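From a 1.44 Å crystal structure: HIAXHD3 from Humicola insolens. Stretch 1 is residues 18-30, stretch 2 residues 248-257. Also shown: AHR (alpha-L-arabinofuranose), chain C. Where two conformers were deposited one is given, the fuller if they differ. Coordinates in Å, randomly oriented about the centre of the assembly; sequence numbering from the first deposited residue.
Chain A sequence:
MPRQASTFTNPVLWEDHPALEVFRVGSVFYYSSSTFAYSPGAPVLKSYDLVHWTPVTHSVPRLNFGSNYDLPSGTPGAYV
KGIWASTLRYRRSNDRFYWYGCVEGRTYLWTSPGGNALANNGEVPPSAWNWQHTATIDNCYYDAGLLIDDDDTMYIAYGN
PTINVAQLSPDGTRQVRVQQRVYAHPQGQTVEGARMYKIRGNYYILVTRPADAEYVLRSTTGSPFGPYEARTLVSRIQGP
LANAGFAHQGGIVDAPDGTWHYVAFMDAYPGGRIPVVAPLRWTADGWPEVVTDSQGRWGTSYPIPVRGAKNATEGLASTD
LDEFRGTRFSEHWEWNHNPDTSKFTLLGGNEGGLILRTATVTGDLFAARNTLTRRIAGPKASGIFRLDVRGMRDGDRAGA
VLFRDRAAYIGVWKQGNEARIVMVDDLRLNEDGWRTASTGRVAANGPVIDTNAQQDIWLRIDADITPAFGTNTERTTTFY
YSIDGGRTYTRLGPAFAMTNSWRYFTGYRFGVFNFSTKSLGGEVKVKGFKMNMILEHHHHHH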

ATOM      1  N   PRO A  18      -3.135  -1.751   3.159  1.00  5.27           N
ATOM      2  CA  PRO A  18      -4.451  -1.602   3.785  1.00  5.47           C
ATOM      3  C   PRO A  18      -5.633  -1.807   2.861  1.00  5.64           C
ATOM      4  O   PRO A  18      -5.472  -1.834   1.628  1.00  5.49           O
ATOM      5  CB  PRO A  18      -4.466  -0.129   4.205  1.00  5.94           C
ATOM      6  CG  PRO A  18      -3.617   0.535   3.175  1.00  5.86           C
ATOM      7  CD  PRO A  18      -2.486  -0.442   2.971  1.00  5.83           C
ATOM      8  N   ALA A  19      -6.820  -1.939   3.466  1.00  5.98           N
ATOM      9  CA  ALA A  19      -8.095  -2.035   2.732  1.00  6.57           C
ATOM     10  C   ALA A  19      -8.131  -3.165   1.710  1.00  6.37           C
ATOM     11  O   ALA A  19      -8.671  -3.027   0.613  1.00  7.75           O
ATOM     12  CB  ALA A  19      -8.474  -0.702   2.092  1.00  7.11           C
ATOM     13  N   LEU A  20      -7.589  -4.307   2.101  1.00  5.40           N
ATOM     14  CA  LEU A  20      -7.364  -5.400   1.173  1.00  5.13           C
ATOM     15  C   LEU A  20      -8.656  -5.987   0.618  1.00  5.84           C
ATOM     16  O   LEU A  20      -9.678  -6.028   1.314  1.00  6.73           O
ATOM     17  CB  LEU A  20      -6.474  -6.467   1.827  1.00  5.76           C
ATOM     18  CG  LEU A  20      -7.087  -7.301   2.962  1.00  6.29           C
ATOM     19  CD1 LEU A  20      -7.704  -8.588   2.409  1.00  6.05           C
ATOM     20  CD2 LEU A  20      -6.037  -7.614   4.022  1.00  7.87           C
ATOM     21  N   GLU A  21      -8.572  -6.400  -0.644  1.00  6.18           N
ATOM     22  CA  GLU A  21      -9.553  -7.284  -1.298  1.00  6.28           C
ATOM     23  C   GLU A  21      -8.771  -8.531  -1.674  1.00  5.67           C
ATOM     24  O   GLU A  21      -7.694  -8.396  -2.222  1.00  6.02           O
ATOM     25  CB  GLU A  21     -10.092  -6.621  -2.592  1.00  7.43           C
ATOM     26  CG  GLU A  21     -10.938  -7.540  -3.503  1.00  8.86           C
ATOM     27  CD  GLU A  21     -12.432  -7.468  -3.231  1.00 11.17           C
ATOM     28  OE1 GLU A  21     -13.014  -6.358  -3.246  1.00 15.83           O
ATOM     29  OE2 GLU A  21     -13.032  -8.535  -3.011  1.00 14.42           O
ATOM     30  N   VAL A  22      -9.288  -9.729  -1.380  1.00  4.75           N
ATOM     31  CA  VAL A  22      -8.618 -10.979  -1.786  0.69  4.72           C
ATOM     32  C   VAL A  22      -9.573 -11.868  -2.569  1.00  4.78           C
ATOM     33  O   VAL A  22     -10.765 -11.936  -2.262  1.00  5.51           O
ATOM     34  CB  VAL A  22      -8.081 -11.822  -0.592  0.69  5.20           C
ATOM     35  CG1 VAL A  22      -6.713 -11.351  -0.095  0.69  6.10           C
ATOM     36  CG2 VAL A  22      -9.113 -11.955   0.535  0.69  4.21           C
ATOM     37  N   PHE A  23      -9.048 -12.544  -3.581  1.00  4.21           N
ATOM     38  CA  PHE A  23      -9.852 -13.508  -4.337  1.00  4.15           C
ATOM     39  C   PHE A  23      -8.941 -14.538  -4.958  1.00  4.70           C
ATOM     40  O   PHE A  23      -7.729 -14.361  -4.952  1.00  4.79           O
ATOM     41  CB  PHE A  23     -10.752 -12.819  -5.391  1.00  4.41           C
ATOM     42  CG  PHE A  23      -9.993 -12.025  -6.423  1.00  4.71           C
ATOM     43  CD1 PHE A  23      -9.664 -10.694  -6.214  1.00  5.03           C
ATOM     44  CD2 PHE A  23      -9.580 -12.622  -7.602  1.00  5.39           C
ATOM     45  CE1 PHE A  23      -8.934  -9.973  -7.157  1.00  4.87           C
ATOM     46  CE2 PHE A  23      -8.874 -11.900  -8.563  1.00  5.45           C
ATOM     47  CZ  PHE A  23      -8.567 -10.568  -8.356  1.00  4.80           C
ATOM     48  N   ARG A  24      -9.528 -15.614  -5.458  1.00  5.09           N
ATOM     49  CA  ARG A  24      -8.745 -16.691  -6.049  1.00  5.15           C
ATOM     50  C   ARG A  24      -9.117 -16.863  -7.501  1.00  5.73           C
ATOM     51  O   ARG A  24     -10.305 -16.793  -7.858  1.00  6.24           O
ATOM     52  CB  ARG A  24      -9.025 -18.005  -5.312  1.00  5.56           C
ATOM     53  CG  ARG A  24      -8.236 -19.171  -5.854  1.00  6.46           C
ATOM     54  CD  ARG A  24      -8.393 -20.420  -5.005  1.00  7.12           C
ATOM     55  NE  ARG A  24      -9.772 -20.896  -4.932  1.00  8.08           N
ATOM     56  CZ  ARG A  24     -10.341 -21.710  -5.818  1.00  9.43           C
ATOM     57  NH1 ARG A  24      -9.662 -22.145  -6.881  1.00 11.00           N
ATOM     58  NH2 ARG A  24     -11.594 -22.097  -5.649  1.00 11.87           N
ATOM     59  N   VAL A  25      -8.105 -17.067  -8.343  1.00  5.69           N
ATOM     60  CA  VAL A  25      -8.322 -17.575  -9.712  1.00  6.38           C
ATOM     61  C   VAL A  25      -7.526 -18.849  -9.836  1.00  6.72           C
ATOM     62  O   VAL A  25      -6.290 -18.810  -9.830  1.00  6.89           O
ATOM     63  CB  VAL A  25      -7.849 -16.573 -10.784  1.00  7.38           C
ATOM     64  CG1 VAL A  25      -8.230 -17.090 -12.175  1.00  8.12           C
ATOM     65  CG2 VAL A  25      -8.445 -15.190 -10.528  1.00  7.38           C
ATOM     66  N   GLY A  26      -8.208 -19.984  -9.928  1.00  7.62           N
ATOM     67  CA  GLY A  26      -7.491 -21.255 -10.041  1.00  8.64           C
ATOM     68  C   GLY A  26      -6.574 -21.490  -8.855  1.00  8.31           C
ATOM     69  O   GLY A  26      -7.052 -21.559  -7.721  1.00  8.94           O
ATOM     70  N   SER A  27      -5.274 -21.662  -9.129  1.00  8.24           N
ATOM     71  CA  SER A  27      -4.260 -21.905  -8.106  1.00  8.67           C
ATOM     72  C   SER A  27      -3.663 -20.639  -7.465  1.00  7.37           C
ATOM     73  O   SER A  27      -2.822 -20.720  -6.570  1.00  7.90           O
ATOM     74  CB  SER A  27      -3.141 -22.763  -8.715  1.00 10.26           C
ATOM     75  OG  SER A  27      -3.691 -23.985  -9.138  1.00 15.62           O
ATOM     76  N   VAL A  28      -4.116 -19.467  -7.896  1.00  5.53           N
ATOM     77  CA  VAL A  28      -3.472 -18.222  -7.500  1.00  5.22           C
ATOM     78  C   VAL A  28      -4.415 -17.321  -6.714  1.00  4.56           C
ATOM     79  O   VAL A  28      -5.576 -17.130  -7.104  1.00  4.85           O
ATOM     80  CB  VAL A  28      -2.941 -17.427  -8.731  1.00  5.46           C
ATOM     81  CG1 VAL A  28      -2.235 -16.169  -8.240  1.00  5.89           C
ATOM     82  CG2 VAL A  28      -2.013 -18.292  -9.573  1.00  6.10           C
ATOM     83  N   PHE A  29      -3.906 -16.771  -5.619  1.00  4.25           N
ATOM     84  CA  PHE A  29      -4.656 -15.761  -4.858  1.00  4.01           C
ATOM     85  C   PHE A  29      -4.111 -14.390  -5.217  1.00  4.32           C
ATOM     86  O   PHE A  29      -2.889 -14.195  -5.339  1.00  5.04           O
ATOM     87  CB  PHE A  29      -4.462 -15.944  -3.357  1.00  4.31           C
ATOM     88  CG  PHE A  29      -4.885 -17.284  -2.842  1.00  4.62           C
ATOM     89  CD1 PHE A  29      -6.224 -17.504  -2.461  1.00  5.40           C
ATOM     90  CD2 PHE A  29      -3.966 -18.325  -2.686  1.00  4.92           C
ATOM     91  CE1 PHE A  29      -6.638 -18.735  -1.961  1.00  5.53           C
ATOM     92  CE2 PHE A  29      -4.387 -19.570  -2.181  1.00  5.85           C
ATOM     93  CZ  PHE A  29      -5.721 -19.768  -1.816  1.00  6.17           C
ATOM     94  N   TYR A  30      -5.010 -13.428  -5.330  1.00  4.79           N
ATOM     95  CA  TYR A  30      -4.675 -12.028  -5.615  1.00  4.80           C
ATOM     96  C   TYR A  30      -5.188 -11.129  -4.507  1.00  4.71           C
ATOM     97  O   TYR A  30      -6.223 -11.410  -3.923  1.00  5.25           O
ATOM     98  CB  TYR A  30      -5.247 -11.590  -6.968  1.00  5.40           C
ATOM     99  CG  TYR A  30      -4.553 -12.253  -8.131  1.00  5.82           C
ATOM    100  CD1 TYR A  30      -3.278 -11.845  -8.534  1.00  6.06           C
ATOM    101  CD2 TYR A  30      -5.152 -13.317  -8.798  1.00  5.82           C
ATOM    102  CE1 TYR A  30      -2.635 -12.471  -9.583  1.00  6.63           C
ATOM    103  CE2 TYR A  30      -4.521 -13.951  -9.855  1.00  6.35           C
ATOM    104  CZ  TYR A  30      -3.286 -13.507 -10.246  1.00  6.47           C
ATOM    105  OH  TYR A  30      -2.625 -14.120 -11.266  1.00  6.62           O
ATOM    106  N   HIS A 248      -9.559  -6.399  11.628  1.00  6.37           N
ATOM    107  CA  HIS A 248     -10.858  -6.002  11.070  1.00  6.64           C
ATOM    108  C   HIS A 248     -10.753  -5.727   9.607  1.00  6.75           C
ATOM    109  O   HIS A 248      -9.636  -5.703   9.049  1.00  6.48           O
ATOM    110  CB  HIS A 248     -11.403  -4.782  11.830  1.00  7.50           C
ATOM    111  CG  HIS A 248     -10.631  -3.505  11.598  1.00  7.91           C
ATOM    112  ND1 HIS A 248      -9.355  -3.314  12.024  1.00  8.91           N
ATOM    113  CD2 HIS A 248     -10.999  -2.339  10.949  1.00  8.54           C
ATOM    114  CE1 HIS A 248      -8.942  -2.082  11.648  1.00  9.41           C
ATOM    115  NE2 HIS A 248      -9.953  -1.483  11.015  1.00  9.78           N
ATOM    116  N   GLN A 249     -11.913  -5.493   8.975  1.00  6.88           N
ATOM    117  CA  GLN A 249     -12.008  -5.175   7.556  1.00  7.30           C
ATOM    118  C   GLN A 249     -11.435  -6.361   6.732  1.00  6.75           C
ATOM    119  O   GLN A 249     -11.522  -7.526   7.167  1.00  6.88           O
ATOM    120  CB  GLN A 249     -11.396  -3.800   7.250  1.00  8.53           C
ATOM    121  CG  GLN A 249     -12.141  -3.075   6.140  1.00  8.05           C
ATOM    122  CD  GLN A 249     -11.759  -1.613   6.024  1.00  9.99           C
ATOM    123  OE1 GLN A 249     -11.349  -0.979   7.013  1.00 12.68           O
ATOM    124  NE2 GLN A 249     -11.878  -1.060   4.795  1.00 11.17           N
ATOM    125  N   GLY A 250     -10.892  -6.131   5.543  1.00  7.17           N
ATOM    126  CA  GLY A 250     -10.389  -7.283   4.775  1.00  5.88           C
ATOM    127  C   GLY A 250     -11.520  -8.047   4.094  1.00  6.05           C
ATOM    128  O   GLY A 250     -12.606  -7.505   3.850  1.00  6.30           O
ATOM    129  N   GLY A 251     -11.284  -9.320   3.812  1.00  5.60           N
ATOM    130  CA  GLY A 251     -12.283 -10.107   3.094  1.00  5.44           C
ATOM    131  C   GLY A 251     -12.043 -11.582   3.260  1.00  5.36           C
ATOM    132  O   GLY A 251     -11.101 -12.007   3.936  1.00  5.39           O
ATOM    133  N   ILE A 252     -12.912 -12.358   2.631  1.00  5.02           N
ATOM    134  CA  ILE A 252     -12.827 -13.806   2.752  1.00  5.24           C
ATOM    135  C   ILE A 252     -12.578 -14.427   1.387  1.00  5.56           C
ATOM    136  O   ILE A 252     -12.931 -13.849   0.356  1.00  5.68           O
ATOM    137  CB  ILE A 252     -14.075 -14.421   3.429  1.00  5.67           C
ATOM    138  CG1 ILE A 252     -15.357 -14.116   2.638  1.00  6.25           C
ATOM    139  CG2 ILE A 252     -14.172 -13.911   4.881  1.00  6.49           C
ATOM    140  CD1 ILE A 252     -16.559 -14.940   3.081  1.00  7.75           C
ATOM    141  N   VAL A 253     -11.976 -15.619   1.372  1.00  4.91           N
ATOM    142  CA  VAL A 253     -11.554 -16.239   0.125  1.00  5.47           C
ATOM    143  C   VAL A 253     -11.479 -17.750   0.313  1.00  5.49           C
ATOM    144  O   VAL A 253     -11.153 -18.226   1.416  1.00  5.91           O
ATOM    145  CB  VAL A 253     -10.226 -15.649  -0.390  1.00  5.51           C
ATOM    146  CG1 VAL A 253      -9.059 -15.876   0.607  1.00  5.91           C
ATOM    147  CG2 VAL A 253      -9.894 -16.226  -1.760  1.00  6.21           C
ATOM    148  N   ASP A 254     -11.802 -18.479  -0.747  1.00  6.17           N
ATOM    149  CA  ASP A 254     -11.795 -19.930  -0.752  1.00  7.10           C
ATOM    150  C   ASP A 254     -10.463 -20.424  -1.309  1.00  7.99           C
ATOM    151  O   ASP A 254      -9.966 -19.892  -2.307  1.00  7.93           O
ATOM    152  CB  ASP A 254     -12.944 -20.491  -1.608  1.00  9.79           C
ATOM    153  CG  ASP A 254     -13.000 -19.912  -3.048  1.00 11.13           C
ATOM    154  OD1 ASP A 254     -13.072 -18.662  -3.220  1.00 15.00           O
ATOM    155  OD2 ASP A 254     -13.081 -20.701  -4.012  1.00 20.07           O
ATOM    156  N   ALA A 255      -9.887 -21.429  -0.663  1.00  9.05           N
ATOM    157  CA  ALA A 255      -8.715 -22.122  -1.222  1.00 10.22           C
ATOM    158  C   ALA A 255      -9.174 -23.196  -2.214  1.00 10.83           C
ATOM    159  O   ALA A 255     -10.368 -23.541  -2.270  1.00 12.07           O
ATOM    160  CB  ALA A 255      -7.867 -22.723  -0.104  1.00 11.23           C
ATOM    161  N   PRO A 256      -8.246 -23.723  -3.024  1.00 10.39           N
ATOM    162  CA  PRO A 256      -8.659 -24.763  -3.970  1.00 12.32           C
ATOM    163  C   PRO A 256      -9.333 -25.981  -3.318  1.00 14.31           C
ATOM    164  O   PRO A 256     -10.163 -26.622  -3.958  1.00 15.48           O
ATOM    165  CB  PRO A 256      -7.341 -25.160  -4.647  1.00 13.40           C
ATOM    166  CG  PRO A 256      -6.525 -23.920  -4.578  1.00 12.17           C
ATOM    167  CD  PRO A 256      -6.833 -23.336  -3.225  1.00 11.41           C
ATOM    168  N   ASP A 257      -9.014 -26.282  -2.061  1.00 13.80           N
ATOM    169  CA  ASP A 257      -9.632 -27.432  -1.372  1.00 14.53           C
ATOM    170  C   ASP A 257     -11.058 -27.131  -0.855  1.00 15.15           C
ATOM    171  O   ASP A 257     -11.703 -27.988  -0.239  1.00 16.30           O
ATOM    172  CB  ASP A 257      -8.694 -27.970  -0.270  1.00 14.98           C
ATOM    173  CG  ASP A 257      -8.577 -27.038   0.942  1.00 16.54           C
ATOM    174  OD1 ASP A 257      -9.073 -25.895   0.888  1.00 15.84           O
ATOM    175  OD2 ASP A 257      -7.996 -27.468   1.970  1.00 17.66           O
TER
HETATM  176  O5  AHR C   3      -7.727   2.658  13.673  1.00 12.55           O
HETATM  177  C5  AHR C   3      -7.183   3.296  12.500  1.00 13.07           C
HETATM  178  C4  AHR C   3      -8.119   3.185  11.292  1.00 14.68           C
HETATM  179  O4  AHR C   3      -9.379   3.789  11.577  1.00 15.54           O
HETATM  180  C3  AHR C   3      -8.525   1.782  10.854  1.00 12.47           C
HETATM  181  O3  AHR C   3      -7.546   1.146  10.046  1.00 12.69           O
HETATM  182  C2  AHR C   3      -9.782   1.989  10.054  1.00 15.72           C
HETATM  183  O2  AHR C   3     -10.707   0.896  10.214  1.00 15.79           O
HETATM  184  C1  AHR C   3     -10.359   3.245  10.674  1.00 17.61           C
HETATM  185  O   HOH W   1     -10.637  -4.269   3.332  1.00  8.04           O
HETATM  186  O   HOH W   2     -12.698 -13.976  -2.441  1.00  8.16           O
HETATM  187  O   HOH W   3     -12.294 -16.072  -4.879  1.00 19.38           O

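Two nearly parallel strands lie side by side without a direct backbone hydrogen bond between them, joined instead by bridging waters, a small apolar cluster and an arginine that binds both an aspartate side chain and its carbonyl. Strands 21-25 and 250-254 run in the same direction, 9° apart, with a closest axial approach of 5.8 Å. Water fills the space between the main chains: water 1 donates to Leu20 O (2.8 Å) and accepts from Gly250 N (2.9 Å), while water 2 donates to both Val22 O and Ile252 O (2.8 Å each), satisfying two carbonyls that could not bond to each other.

Val253 points toward stretch 1 and fits among its side chains, Val253 CG1 lying 3.9 Å from Val22 CG2 and Val253 CG2 3.9 Å from Phe29 CD1. Phe29 comes within reach because a type II' turn from Val25 to Val28 folds the chain into a hairpin, held by paired backbone hydrogen bonds between Phe23 and Tyr30. The Phe29 ring meets Val253 and Ala255 with its edge, and Phe29 CZ also lies 4.0 Å from Pro256 CD. Val22 CG2 lies 3.9 Å from Gly251 O.

At the more exposed end, Arg24 supplies the polar anchor. Arg24 NH2 forms a salt bridge with Asp254 OD2 (2.6 Å), the carboxylate oxygen lying near the guanidinium plane, where the N-H groups point. Arg24 NE donates to Asp254 O (2.8 Å), and Arg24 NH1 turns back to Gly26 O (2.8 Å), so the turn helps hold the guanidinium in place. Pro256 N and Ala255 C lie over one guanidinium face. Water 3 adds a further link, accepting from Arg24 N (2.9 Å) and donating to Asp254 OD1 (3.2 Å).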